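Local atomic coordinates of phospholethanolamine N-methyltransferase 2 (Haemonchus contortus, PDB entry 4KRI), a protein that probably transfers methyl groups from S-adenosylmethionine to phosphoethanolamine derivatives on the nematode route to phosphocholine. Residues I28-D33 with I68-L73. Numbering follows the deposited sequence.
Sequences ILCPQD and IVNQAL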
loop_
_atom_site.group_PDB
_atom_site.type_symbol
_atom_site.label_atom_id
_atom_site.label_comp_id
_atom_site.label_asym_id
_atom_site.label_seq_id
_atom_site.Cartn_x
_atom_site.Cartn_y
_atom_site.Cartn_z
ATOM N N ILE A 28 -2.756 -20.586 -18.245
ATOM C CA ILE A 28 -3.670 -19.462 -18.390
ATOM C C ILE A 28 -5.103 -19.952 -18.214
ATOM O O ILE A 28 -5.532 -20.877 -18.890
ATOM C CB ILE A 28 -3.530 -18.824 -19.787
ATOM C CG1 ILE A 28 -2.102 -18.291 -19.974
ATOM C CG2 ILE A 28 -4.545 -17.695 -19.964
ATOM C CD1 ILE A 28 -1.792 -17.808 -21.376
ATOM N N LEU A 29 -5.824 -19.350 -17.276
ATOM C CA LEU A 29 -7.240 -19.638 -17.102
ATOM C C LEU A 29 -7.981 -18.365 -17.475
ATOM O O LEU A 29 -7.891 -17.362 -16.763
ATOM C CB LEU A 29 -7.538 -20.031 -15.653
ATOM C CG LEU A 29 -9.005 -20.074 -15.207
ATOM C CD1 LEU A 29 -9.827 -21.006 -16.076
ATOM C CD2 LEU A 29 -9.089 -20.503 -13.739
ATOM N N CYS A 30 -8.684 -18.397 -18.603
ATOM C CA CYS A 30 -9.311 -17.199 -19.142
ATOM C C CYS A 30 -10.418 -17.632 -20.080
ATOM O O CYS A 30 -10.144 -18.217 -21.132
ATOM C CB CYS A 30 -8.274 -16.363 -19.899
ATOM S SG CYS A 30 -8.861 -14.761 -20.527
ATOM N N PRO A 31 -11.674 -17.357 -19.701
ATOM C CA PRO A 31 -12.804 -17.832 -20.509
ATOM C C PRO A 31 -12.971 -17.072 -21.827
ATOM O O PRO A 31 -13.620 -17.590 -22.739
ATOM C CB PRO A 31 -14.010 -17.597 -19.592
ATOM C CG PRO A 31 -13.594 -16.471 -18.708
ATOM C CD PRO A 31 -12.115 -16.661 -18.478
ATOM N N GLN A 32 -12.403 -15.873 -21.933
ATOM C CA GLN A 32 -12.530 -15.092 -23.169
ATOM C C GLN A 32 -11.338 -15.319 -24.107
ATOM O O GLN A 32 -10.207 -14.944 -23.796
ATOM C CB GLN A 32 -12.713 -13.603 -22.851
ATOM C CG GLN A 32 -12.673 -12.677 -24.067
ATOM C CD GLN A 32 -13.726 -12.999 -25.122
ATOM O OE1 GLN A 32 -13.399 -13.216 -26.291
ATOM N NE2 GLN A 32 -14.996 -13.008 -24.718
ATOM N N ASP A 33 -11.600 -15.930 -25.262
ATOM C CA ASP A 33 -10.532 -16.421 -26.134
ATOM C C ASP A 33 -9.575 -15.348 -26.656
ATOM O O ASP A 33 -8.370 -15.579 -26.760
ATOM C CB ASP A 33 -11.128 -17.223 -27.294
ATOM C CG ASP A 33 -11.849 -18.470 -26.822
ATOM O OD1 ASP A 33 -12.992 -18.707 -27.276
ATOM O OD2 ASP A 33 -11.268 -19.209 -25.993
ATOM N N ILE A 68 -1.728 -17.510 -14.793
ATOM C CA ILE A 68 -2.396 -16.232 -15.000
ATOM C C ILE A 68 -3.885 -16.492 -15.099
ATOM O O ILE A 68 -4.323 -17.255 -15.951
ATOM C CB ILE A 68 -1.909 -15.577 -16.303
ATOM C CG1 ILE A 68 -0.380 -15.428 -16.258
ATOM C CG2 ILE A 68 -2.564 -14.223 -16.499
ATOM C CD1 ILE A 68 0.228 -15.053 -17.582
ATOM N N VAL A 69 -4.662 -15.869 -14.216
ATOM C CA VAL A 69 -6.094 -16.116 -14.166
ATOM C C VAL A 69 -6.785 -14.800 -14.456
ATOM O O VAL A 69 -6.653 -13.840 -13.698
ATOM C CB VAL A 69 -6.528 -16.647 -12.786
ATOM C CG1 VAL A 69 -8.037 -16.907 -12.743
ATOM C CG2 VAL A 69 -5.783 -17.928 -12.468
ATOM N N ASN A 70 -7.523 -14.751 -15.557
ATOM C CA ASN A 70 -8.030 -13.479 -16.047
ATOM C C ASN A 70 -9.553 -13.474 -16.221
ATOM O O ASN A 70 -10.083 -14.142 -17.107
ATOM C CB ASN A 70 -7.351 -13.143 -17.382
ATOM C CG ASN A 70 -7.678 -11.747 -17.863
ATOM O OD1 ASN A 70 -7.895 -10.839 -17.057
ATOM N ND2 ASN A 70 -7.713 -11.564 -19.172
ATOM N N GLN A 71 -10.240 -12.741 -15.345
ATOM C CA GLN A 71 -11.703 -12.603 -15.398
ATOM C C GLN A 71 -12.423 -13.948 -15.374
ATOM O O GLN A 71 -13.376 -14.165 -16.120
ATOM C CB GLN A 71 -12.131 -11.796 -16.626
ATOM C CG GLN A 71 -11.626 -10.355 -16.615
ATOM C CD GLN A 71 -12.455 -9.400 -15.731
ATOM O OE1 GLN A 71 -12.737 -9.671 -14.545
ATOM N NE2 GLN A 71 -12.833 -8.258 -16.316
ATOM N N ALA A 72 -11.974 -14.835 -14.494
ATOM C CA ALA A 72 -12.477 -16.205 -14.477
ATOM C C ALA A 72 -13.246 -16.542 -13.204
ATOM O O ALA A 72 -13.792 -17.643 -13.080
ATOM C CB ALA A 72 -11.317 -17.181 -14.664
ATOM N N LEU A 73 -13.296 -15.603 -12.264
ATOM C CA LEU A 73 -13.781 -15.915 -10.923
ATOM C C LEU A 73 -15.085 -15.228 -10.519
ATOM O O LEU A 73 -15.314 -15.024 -9.329
ATOM C CB LEU A 73 -12.711 -15.584 -9.880
ATOM C CG LEU A 73 -11.374 -16.307 -10.021
ATOM C CD1 LEU A 73 -10.556 -16.147 -8.748
ATOM C CD2 LEU A 73 -11.595 -17.772 -10.343
#
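Two neighbouring parallel strands of an alpha/beta domain, 25-29 and 64-70, meet at their C-terminal ends, where L29 sits beside V69 and both strands then give way to loops. L29 pairs through both its N and its O: its N donates to I68 O at 2.9 Å, and its O accepts a hydrogen bond from N70 N, also at 2.9 Å, with a nearly straight N-H···O angle of 169°. The same carbonyl takes a CA-H···O contact from V69 CA. On the face carrying L29 and V69, the two side chains run side by side in the same direction, CD2 of L29 being 3.9 Å from CG1 of V69. With CG anti to the backbone N (chi1 167°), the leucine branch also meets A72, its CG lying 3.7 Å from A72 CB. That methyl is touched as well by CD of P31, at 3.9 Å, and the proline ring also sets CG 3.5 Å from Q71 O. C30 SG packs at 3.7 Å against ND2 of N70, whose OD1 is hydrogen-bonded to R103 on strand 98-105. Helices 5-18 and 33-40 cover the face bearing I68. Strand 25-29 thus lies between parallel strands 48-52 and 64-70, its loop leading into helix 33-40, as in Rossmann-like alpha/beta sheets, to which this N-terminal domain is probably related.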